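Local coordinates for SMI1/KNR4 family protein (Pseudomonas syringae pv. tomato, PDB 2PAG), which is of unknown function but binds calcium and belongs to the SMI1/KNR4 (SUKH) family of proteins, at residues A[2-7]-A[126-131]; A[44-49]-A[60-65]; A[73-78]-A[87-92]. All blocks are in the same frame, centred on the assembly; numbering follows the deposited sequence.

Contact 1 brings the first and last helices of the chain together, and contacts 2 and 3 lie in series inside the loop it closes. The centres of contacts 1 and 2 are 15 Å apart, those of 2 and 3 13 Å, and those of 1 and 3 21 Å, across the middle of the chain. Even so, all three touch: A128 CB reaches F45 CE1 at 4.2 Å, W127 CZ2 reaches C91 CB at 3.5 Å, and V60 N lies 2.9 Å from I90 O, a probable hydrogen bond. Contact 3 is the one near the calcium site, the side chain of I88 lying about 8 Å from that of E101 and about 13 Å from a calcium ion.

Contact 1. Residues A[2-7]-A[126-131]; sequences EEVIEQ and HWARDV
V4 is the side chain by which helix 2-11 touches helix 124-132. Its CG1 methyl stands anti to the backbone N (chi1 -178°) and is thereby carried to the facing helix, where it lies 4.2 Å from CB of R129 and 4.5 Å from CB of A128. The helices run close here, CA of V4 being 6.4 Å from CA of R129, and the methyl meets only the CB atoms of its two neighbours. The contact is small and wholly apolar, with no hydrogen bond across it. These are the N-terminal and C-terminal helices of the SUKH-family domain, joined although more than a hundred residues separate them along the chain; V4 and I5 also touch W125, one turn before R129. On the inner side, A128 is buried, and next to it W127 runs into the core, with CB of V131 3.5 Å above one face of its indole, toward the rim, and W121 edge-to-face with it. The outer side is looser and faces solvent. Beyond CB, R129 leads away from V4 and bends back to its own helix, gripping D130 side-on with two nitrogens. NE bonds D130 OD1 at 2.9 Å, nearly straight at 170°, although OD1 is met from above the carboxylate plane. R129 NH2 reaches D130 OD2 on its syn lone pair in a longer bond of 3.2 Å. This salt bridge fixes the guanidinium on the exposed flank. Q7, also exposed, starts toward the second helix at CB, yet its side chain stays 4.9 Å or more from residues 126-131.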
loop_
_atom_site.group_PDB
_atom_site.type_symbol
_atom_site.label_atom_id
_atom_site.label_comp_id
_atom_site.label_asym_id
_atom_site.label_seq_id
_atom_site.Cartn_x
_atom_site.Cartn_y
_atom_site.Cartn_z
ATOM N N GLU A 2 -17.577 -0.314 -2.932
ATOM C CA GLU A 2 -17.702 -0.367 -4.381
ATOM C C GLU A 2 -17.452 1.040 -4.923
ATOM O O GLU A 2 -16.796 1.223 -5.951
ATOM C CB GLU A 2 -19.104 -0.845 -4.760
ATOM C CG GLU A 2 -19.249 -1.273 -6.210
ATOM C CD GLU A 2 -20.659 -1.735 -6.541
ATOM O OE1 GLU A 2 -21.204 -2.576 -5.790
ATOM O OE2 GLU A 2 -21.219 -1.263 -7.556
ATOM N N GLU A 3 -17.973 2.025 -4.203
ATOM C CA GLU A 3 -17.830 3.435 -4.555
ATOM C C GLU A 3 -16.377 3.873 -4.694
ATOM O O GLU A 3 -15.973 4.423 -5.719
ATOM C CB GLU A 3 -18.488 4.306 -3.482
ATOM C CG GLU A 3 -19.998 4.226 -3.425
ATOM C CD GLU A 3 -20.653 5.081 -4.483
ATOM O OE1 GLU A 3 -20.515 4.759 -5.682
ATOM O OE2 GLU A 3 -21.300 6.084 -4.109
ATOM N N VAL A 4 -15.602 3.654 -3.634
ATOM C CA VAL A 4 -14.200 4.047 -3.615
ATOM C C VAL A 4 -13.391 3.317 -4.683
ATOM O O VAL A 4 -12.557 3.922 -5.363
ATOM C CB VAL A 4 -13.586 3.794 -2.217
ATOM C CG1 VAL A 4 -12.138 4.261 -2.179
ATOM C CG2 VAL A 4 -14.404 4.525 -1.163
ATOM N N ILE A 5 -13.644 2.021 -4.847
ATOM C CA ILE A 5 -12.914 1.253 -5.846
ATOM C C ILE A 5 -13.181 1.848 -7.223
ATOM O O ILE A 5 -12.248 2.090 -7.991
ATOM C CB ILE A 5 -13.314 -0.241 -5.825
ATOM C CG1 ILE A 5 -12.818 -0.880 -4.523
ATOM C CG2 ILE A 5 -12.721 -0.957 -7.040
ATOM C CD1 ILE A 5 -13.219 -2.321 -4.352
ATOM N N GLU A 6 -14.451 2.108 -7.522
ATOM C CA GLU A 6 -14.818 2.697 -8.813
ATOM C C GLU A 6 -14.115 4.034 -9.032
ATOM O O GLU A 6 -13.602 4.303 -10.122
ATOM C CB GLU A 6 -16.343 2.894 -8.894
ATOM C CG GLU A 6 -16.824 3.730 -10.095
ATOM C CD GLU A 6 -18.342 3.938 -10.118
ATOM O OE1 GLU A 6 -18.971 3.980 -9.040
ATOM O OE2 GLU A 6 -18.909 4.075 -11.217
ATOM N N GLN A 7 -14.086 4.863 -7.991
ATOM C CA GLN A 7 -13.455 6.172 -8.064
ATOM C C GLN A 7 -11.990 6.038 -8.470
ATOM O O GLN A 7 -11.506 6.757 -9.342
ATOM C CB GLN A 7 -13.555 6.876 -6.709
ATOM C CG GLN A 7 -13.333 8.379 -6.767
ATOM C CD GLN A 7 -13.346 9.023 -5.391
ATOM O OE1 GLN A 7 -14.141 8.650 -4.525
ATOM N NE2 GLN A 7 -12.469 10.001 -5.186
ATOM N N HIS A 126 -10.165 4.094 3.940
ATOM C CA HIS A 126 -10.308 5.478 4.398
ATOM C C HIS A 126 -9.093 6.237 3.888
ATOM O O HIS A 126 -9.188 7.383 3.442
ATOM C CB HIS A 126 -10.324 5.567 5.925
ATOM C CG HIS A 126 -11.620 5.163 6.544
ATOM N ND1 HIS A 126 -11.997 3.846 6.697
ATOM C CD2 HIS A 126 -12.635 5.907 7.047
ATOM C CE1 HIS A 126 -13.186 3.795 7.269
ATOM N NE2 HIS A 126 -13.595 5.033 7.493
ATOM N N TRP A 127 -7.939 5.586 3.968
ATOM C CA TRP A 127 -6.702 6.189 3.502
ATOM C C TRP A 127 -6.757 6.424 1.989
ATOM O O TRP A 127 -6.342 7.474 1.501
ATOM C CB TRP A 127 -5.517 5.281 3.832
ATOM C CG TRP A 127 -4.218 5.825 3.336
ATOM C CD1 TRP A 127 -3.435 6.770 3.940
ATOM C CD2 TRP A 127 -3.600 5.539 2.076
ATOM N NE1 TRP A 127 -2.371 7.095 3.127
ATOM C CE2 TRP A 127 -2.449 6.351 1.978
ATOM C CE3 TRP A 127 -3.911 4.676 1.016
ATOM C CZ2 TRP A 127 -1.608 6.326 0.860
ATOM C CZ3 TRP A 127 -3.077 4.653 -0.094
ATOM C CH2 TRP A 127 -1.937 5.475 -0.162
ATOM N N ALA A 128 -7.269 5.445 1.249
ATOM C CA ALA A 128 -7.357 5.571 -0.200
ATOM C C ALA A 128 -8.278 6.720 -0.599
ATOM O O ALA A 128 -7.979 7.481 -1.523
ATOM C CB ALA A 128 -7.857 4.269 -0.802
ATOM N N ARG A 129 -9.394 6.841 0.112
ATOM C CA ARG A 129 -10.383 7.870 -0.171
ATOM C C ARG A 129 -9.978 9.253 0.308
ATOM O O ARG A 129 -10.107 10.233 -0.426
ATOM C CB ARG A 129 -11.715 7.502 0.483
ATOM C CG ARG A 129 -12.840 8.486 0.200
ATOM C CD ARG A 129 -14.039 8.199 1.078
ATOM N NE ARG A 129 -13.763 8.511 2.475
ATOM C CZ ARG A 129 -14.471 8.038 3.495
ATOM N NH1 ARG A 129 -15.499 7.231 3.270
ATOM N NH2 ARG A 129 -14.151 8.371 4.738
ATOM N N ASP A 130 -9.473 9.326 1.534
ATOM C CA ASP A 130 -9.119 10.605 2.126
ATOM C C ASP A 130 -7.692 11.103 1.919
ATOM O O ASP A 130 -7.406 12.277 2.156
ATOM C CB ASP A 130 -9.474 10.578 3.615
ATOM C CG ASP A 130 -10.931 10.185 3.855
ATOM O OD1 ASP A 130 -11.782 10.495 2.989
ATOM O OD2 ASP A 130 -11.233 9.576 4.905
ATOM N N VAL A 131 -6.798 10.228 1.473
ATOM C CA VAL A 131 -5.420 10.639 1.236
ATOM C C VAL A 131 -4.989 10.461 -0.218
ATOM O O VAL A 131 -4.611 11.424 -0.883
ATOM C CB VAL A 131 -4.434 9.871 2.147
ATOM C CG1 VAL A 131 -2.999 10.293 1.831
ATOM C CG2 VAL A 131 -4.757 10.150 3.612
#

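Contact 2. Residues A[44-49]-A[60-65]; sequences EFLLTV and VTVTDP
The inner face of helix 40-49 presents L46 to the irregular chain that follows the helix, and L46 meets V60 and V62 there with its two branches divided between them. CD2 lies 3.8 Å from the carbonyl oxygen V60 O and 4.2 Å from V60 CG2, while CD1 turns to V62 CG1 at 4.4 Å. With CG beside the backbone N and anti to the carbonyl carbon (chi1 -66°), the isobutyl group extends from the helix far enough to touch both valines. V60 CG2 itself sits between its own backbone N and carbonyl carbon, and the two side chains cross obliquely. All three residues are buried; the side chains meet by methyls, while the closest approach is that of CD2 to V60 O, and no hydrogen bond joins the segments. Residues 60-65 form no regular helix or strand; they belong to the long connection between helices 40-49 and 71-81 of this SUKH-family fold. Helix 24-34 adds L27 against L46 and I30 against V62, so the same small apolar core is shared by two helices and this connection. Between the valines T61 faces away from the helix, its OG1 hydrogen-bonded to T69 OG1. Within the helix, the F45 ring and V49 pack together, CG2 of V49 standing 3.4 Å above one face of the ring toward its rim. The backbone of residues 45-49 is tied as well: F45 O takes two donors, V49 N at 2.9 Å and T48 N at 3.2 Å. T48 OG1 gives a further bond to E44 O at 2.8 Å, with its donor tilted 33° from the carbonyl plane.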
loop_
_atom_site.group_PDB
_atom_site.type_symbol
_atom_site.label_atom_id
_atom_site.label_comp_id
_atom_site.label_asym_id
_atom_site.label_seq_id
_atom_site.Cartn_x
_atom_site.Cartn_y
_atom_site.Cartn_z
ATOM N N GLU A 44 -7.321 -6.853 0.271
ATOM C CA GLU A 44 -8.408 -6.513 -0.638
ATOM C C GLU A 44 -7.986 -5.338 -1.518
ATOM O O GLU A 44 -8.237 -5.324 -2.719
ATOM C CB GLU A 44 -9.652 -6.159 0.175
ATOM C CG GLU A 44 -10.877 -5.836 -0.640
ATOM C CD GLU A 44 -12.075 -5.629 0.248
ATOM O OE1 GLU A 44 -12.019 -4.719 1.100
ATOM O OE2 GLU A 44 -13.062 -6.383 0.101
ATOM N N PHE A 45 -7.330 -4.357 -0.907
ATOM C CA PHE A 45 -6.838 -3.193 -1.627
ATOM C C PHE A 45 -5.850 -3.662 -2.709
ATOM O O PHE A 45 -5.958 -3.297 -3.883
ATOM C CB PHE A 45 -6.145 -2.264 -0.625
ATOM C CG PHE A 45 -5.366 -1.145 -1.249
ATOM C CD1 PHE A 45 -5.959 0.099 -1.463
ATOM C CD2 PHE A 45 -4.024 -1.315 -1.573
ATOM C CE1 PHE A 45 -5.223 1.160 -1.985
ATOM C CE2 PHE A 45 -3.271 -0.254 -2.099
ATOM C CZ PHE A 45 -3.876 0.984 -2.304
ATOM N N LEU A 46 -4.890 -4.486 -2.318
ATOM C CA LEU A 46 -3.913 -4.977 -3.281
ATOM C C LEU A 46 -4.551 -5.767 -4.429
ATOM O O LEU A 46 -4.125 -5.662 -5.583
ATOM C CB LEU A 46 -2.875 -5.843 -2.571
ATOM C CG LEU A 46 -1.984 -5.101 -1.570
ATOM C CD1 LEU A 46 -1.102 -6.099 -0.838
ATOM C CD2 LEU A 46 -1.131 -4.065 -2.299
ATOM N N LEU A 47 -5.583 -6.542 -4.118
ATOM C CA LEU A 47 -6.245 -7.360 -5.133
ATOM C C LEU A 47 -7.219 -6.607 -6.028
ATOM O O LEU A 47 -7.638 -7.134 -7.062
ATOM C CB LEU A 47 -6.982 -8.522 -4.460
ATOM C CG LEU A 47 -6.116 -9.577 -3.772
ATOM C CD1 LEU A 47 -6.962 -10.413 -2.820
ATOM C CD2 LEU A 47 -5.447 -10.454 -4.828
ATOM N N THR A 48 -7.568 -5.380 -5.652
ATOM C CA THR A 48 -8.538 -4.609 -6.421
ATOM C C THR A 48 -8.082 -3.299 -7.054
ATOM O O THR A 48 -8.632 -2.889 -8.077
ATOM C CB THR A 48 -9.771 -4.291 -5.559
ATOM O OG1 THR A 48 -9.391 -3.459 -4.454
ATOM C CG2 THR A 48 -10.361 -5.562 -5.020
ATOM N N VAL A 49 -7.096 -2.632 -6.461
ATOM C CA VAL A 49 -6.657 -1.354 -7.014
ATOM C C VAL A 49 -5.150 -1.099 -7.097
ATOM O O VAL A 49 -4.741 0.009 -7.436
ATOM C CB VAL A 49 -7.306 -0.174 -6.240
ATOM C CG1 VAL A 49 -8.821 -0.260 -6.337
ATOM C CG2 VAL A 49 -6.890 -0.192 -4.779
ATOM N N VAL A 60 2.201 0.803 -2.538
ATOM C CA VAL A 60 2.933 -0.428 -2.774
ATOM C C VAL A 60 2.245 -1.371 -3.753
ATOM O O VAL A 60 1.011 -1.356 -3.924
ATOM C CB VAL A 60 3.205 -1.188 -1.457
ATOM C CG1 VAL A 60 4.055 -0.329 -0.524
ATOM C CG2 VAL A 60 1.896 -1.578 -0.788
ATOM N N THR A 61 3.072 -2.176 -4.410
ATOM C CA THR A 61 2.627 -3.150 -5.394
ATOM C C THR A 61 3.333 -4.479 -5.131
ATOM O O THR A 61 4.286 -4.542 -4.357
ATOM C CB THR A 61 2.965 -2.680 -6.820
ATOM O OG1 THR A 61 4.378 -2.437 -6.929
ATOM C CG2 THR A 61 2.203 -1.404 -7.146
ATOM N N VAL A 62 2.871 -5.543 -5.778
ATOM C CA VAL A 62 3.492 -6.843 -5.570
ATOM C C VAL A 62 3.744 -7.642 -6.843
ATOM O O VAL A 62 4.194 -8.785 -6.767
ATOM C CB VAL A 62 2.629 -7.725 -4.636
ATOM C CG1 VAL A 62 2.421 -7.031 -3.298
ATOM C CG2 VAL A 62 1.290 -8.030 -5.296
ATOM N N THR A 63 3.488 -7.042 -8.004
ATOM C CA THR A 63 3.634 -7.751 -9.277
ATOM C C THR A 63 4.900 -7.493 -10.090
ATOM O O THR A 63 5.172 -8.208 -11.060
ATOM C CB THR A 63 2.422 -7.476 -10.191
ATOM O OG1 THR A 63 2.351 -6.073 -10.475
ATOM C CG2 THR A 63 1.122 -7.921 -9.511
ATOM N N ASP A 64 5.666 -6.474 -9.720
ATOM C CA ASP A 64 6.904 -6.166 -10.438
ATOM C C ASP A 64 8.075 -6.039 -9.463
ATOM O O ASP A 64 8.296 -4.986 -8.869
ATOM C CB ASP A 64 6.741 -4.868 -11.242
ATOM C CG ASP A 64 8.032 -4.429 -11.920
ATOM O OD1 ASP A 64 8.983 -5.235 -11.976
ATOM O OD2 ASP A 64 8.089 -3.274 -12.406
ATOM N N PRO A 65 8.848 -7.121 -9.287
ATOM C CA PRO A 65 9.993 -7.100 -8.371
ATOM C C PRO A 65 11.051 -6.031 -8.653
ATOM O O PRO A 65 11.911 -5.769 -7.809
ATOM C CB PRO A 65 10.550 -8.523 -8.476
ATOM C CG PRO A 65 10.118 -8.965 -9.853
ATOM C CD PRO A 65 8.715 -8.436 -9.937
#

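Contact 3. Residues A[73-78]-A[87-92]; sequences EVCATA and LIPICQ
The pyrrolidine ring of P89 is pressed against helix 71-81, and three successive ring carbons each find their own partner. V74 CG1 lies 3.9 Å from P89 CB, A78 CB lies 3.7 Å from P89 CG, and C75 SG lies 3.7 Å from P89 CD. V74 and A78 are one turn apart on the helix, with C75 next to V74, so the ring rests on a patch that follows the helical surface. The sulfur also reaches I88 CG2 at 4.2 Å, placed there by a chi1 of -77°, which sets SG beside its backbone N. Outward from this shell, strand 88-93 is the edge of the four-stranded antiparallel sheet. I88 pairs with V100 through the backbone, and I90 and C91 both face Y98 in a classic beta bulge. The chain turns a corner at I90, whose side chain leaves for F42 and F45 of helix 40-49, opposite in sense to the P89 ring. Y97 of strand 96-100 touches A78 as well. Since no hydrogen bond crosses between the segments, helix and sheet edge are fitted by apolar shape, and the thiol serves here through its bulk.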
loop_
_atom_site.group_PDB
_atom_site.type_symbol
_atom_site.label_atom_id
_atom_site.label_comp_id
_atom_site.label_asym_id
_atom_site.label_seq_id
_atom_site.Cartn_x
_atom_site.Cartn_y
_atom_site.Cartn_z
ATOM N N GLU A 73 10.676 -4.961 -1.089
ATOM C CA GLU A 73 11.767 -3.990 -1.057
ATOM C C GLU A 73 11.393 -2.766 -0.221
ATOM O O GLU A 73 12.232 -2.225 0.496
ATOM C CB GLU A 73 12.156 -3.551 -2.475
ATOM C CG GLU A 73 12.748 -4.652 -3.354
ATOM C CD GLU A 73 14.193 -5.005 -3.012
ATOM O OE1 GLU A 73 14.756 -5.891 -3.692
ATOM O OE2 GLU A 73 14.771 -4.403 -2.079
ATOM N N VAL A 74 10.143 -2.320 -0.321
ATOM C CA VAL A 74 9.694 -1.171 0.459
ATOM C C VAL A 74 9.742 -1.516 1.957
ATOM O O VAL A 74 10.117 -0.686 2.785
ATOM C CB VAL A 74 8.248 -0.743 0.059
ATOM C CG1 VAL A 74 7.749 0.353 0.975
ATOM C CG2 VAL A 74 8.234 -0.238 -1.380
ATOM N N CYS A 75 9.366 -2.746 2.304
ATOM C CA CYS A 75 9.386 -3.179 3.699
ATOM C C CYS A 75 10.810 -3.176 4.235
ATOM O O CYS A 75 11.076 -2.649 5.315
ATOM C CB CYS A 75 8.804 -4.587 3.841
ATOM S SG CYS A 75 7.005 -4.661 3.763
ATOM N N ALA A 76 11.721 -3.776 3.478
ATOM C CA ALA A 76 13.120 -3.838 3.880
ATOM C C ALA A 76 13.666 -2.439 4.148
ATOM O O ALA A 76 14.319 -2.203 5.165
ATOM C CB ALA A 76 13.936 -4.516 2.811
ATOM N N THR A 77 13.391 -1.515 3.235
ATOM C CA THR A 77 13.858 -0.138 3.369
ATOM C C THR A 77 13.238 0.552 4.579
ATOM O O THR A 77 13.937 1.193 5.362
ATOM C CB THR A 77 13.532 0.686 2.111
ATOM O OG1 THR A 77 14.220 0.132 0.978
ATOM C CG2 THR A 77 13.951 2.137 2.306
ATOM N N ALA A 78 11.928 0.411 4.735
ATOM C CA ALA A 78 11.221 1.039 5.845
ATOM C C ALA A 78 11.624 0.468 7.204
ATOM O O ALA A 78 11.879 1.217 8.148
ATOM C CB ALA A 78 9.703 0.901 5.642
ATOM N N LEU A 87 4.452 -3.262 11.501
ATOM C CA LEU A 87 3.699 -2.396 10.594
ATOM C C LEU A 87 4.122 -2.662 9.156
ATOM O O LEU A 87 5.318 -2.707 8.855
ATOM C CB LEU A 87 3.961 -0.922 10.934
ATOM C CG LEU A 87 3.622 -0.450 12.351
ATOM C CD1 LEU A 87 3.869 1.060 12.457
ATOM C CD2 LEU A 87 2.161 -0.783 12.668
ATOM N N ILE A 88 3.144 -2.833 8.268
ATOM C CA ILE A 88 3.436 -3.080 6.856
ATOM C C ILE A 88 3.150 -1.830 6.036
ATOM O O ILE A 88 2.012 -1.363 5.977
ATOM C CB ILE A 88 2.577 -4.219 6.278
ATOM C CG1 ILE A 88 2.759 -5.491 7.103
ATOM C CG2 ILE A 88 2.972 -4.472 4.824
ATOM C CD1 ILE A 88 1.799 -6.605 6.715
ATOM N N PRO A 89 4.174 -1.279 5.370
ATOM C CA PRO A 89 3.944 -0.073 4.568
ATOM C C PRO A 89 2.922 -0.248 3.460
ATOM O O PRO A 89 2.886 -1.279 2.794
ATOM C CB PRO A 89 5.325 0.235 3.997
ATOM C CG PRO A 89 6.243 -0.292 5.045
ATOM C CD PRO A 89 5.610 -1.606 5.428
ATOM N N ILE A 90 2.075 0.761 3.278
ATOM C CA ILE A 90 1.116 0.727 2.191
ATOM C C ILE A 90 1.535 1.813 1.203
ATOM O O ILE A 90 1.243 1.725 0.017
ATOM C CB ILE A 90 -0.358 0.946 2.669
ATOM C CG1 ILE A 90 -1.277 0.970 1.447
ATOM C CG2 ILE A 90 -0.501 2.263 3.456
ATOM C CD1 ILE A 90 -2.761 0.943 1.779
ATOM N N CYS A 91 2.244 2.833 1.680
ATOM C CA CYS A 91 2.674 3.875 0.759
ATOM C C CYS A 91 3.788 4.760 1.285
ATOM O O CYS A 91 3.681 5.345 2.357
ATOM C CB CYS A 91 1.481 4.748 0.359
ATOM S SG CYS A 91 1.847 5.977 -0.921
ATOM N N GLN A 92 4.862 4.849 0.510
ATOM C CA GLN A 92 5.985 5.702 0.875
ATOM C C GLN A 92 5.637 7.152 0.515
ATOM O O GLN A 92 4.913 7.407 -0.451
ATOM C CB GLN A 92 7.232 5.272 0.102
ATOM C CG GLN A 92 8.503 5.987 0.532
ATOM C CD GLN A 92 9.685 5.649 -0.354
ATOM O OE1 GLN A 92 9.742 4.569 -0.950
ATOM N NE2 GLN A 92 10.653 6.569 -0.433
#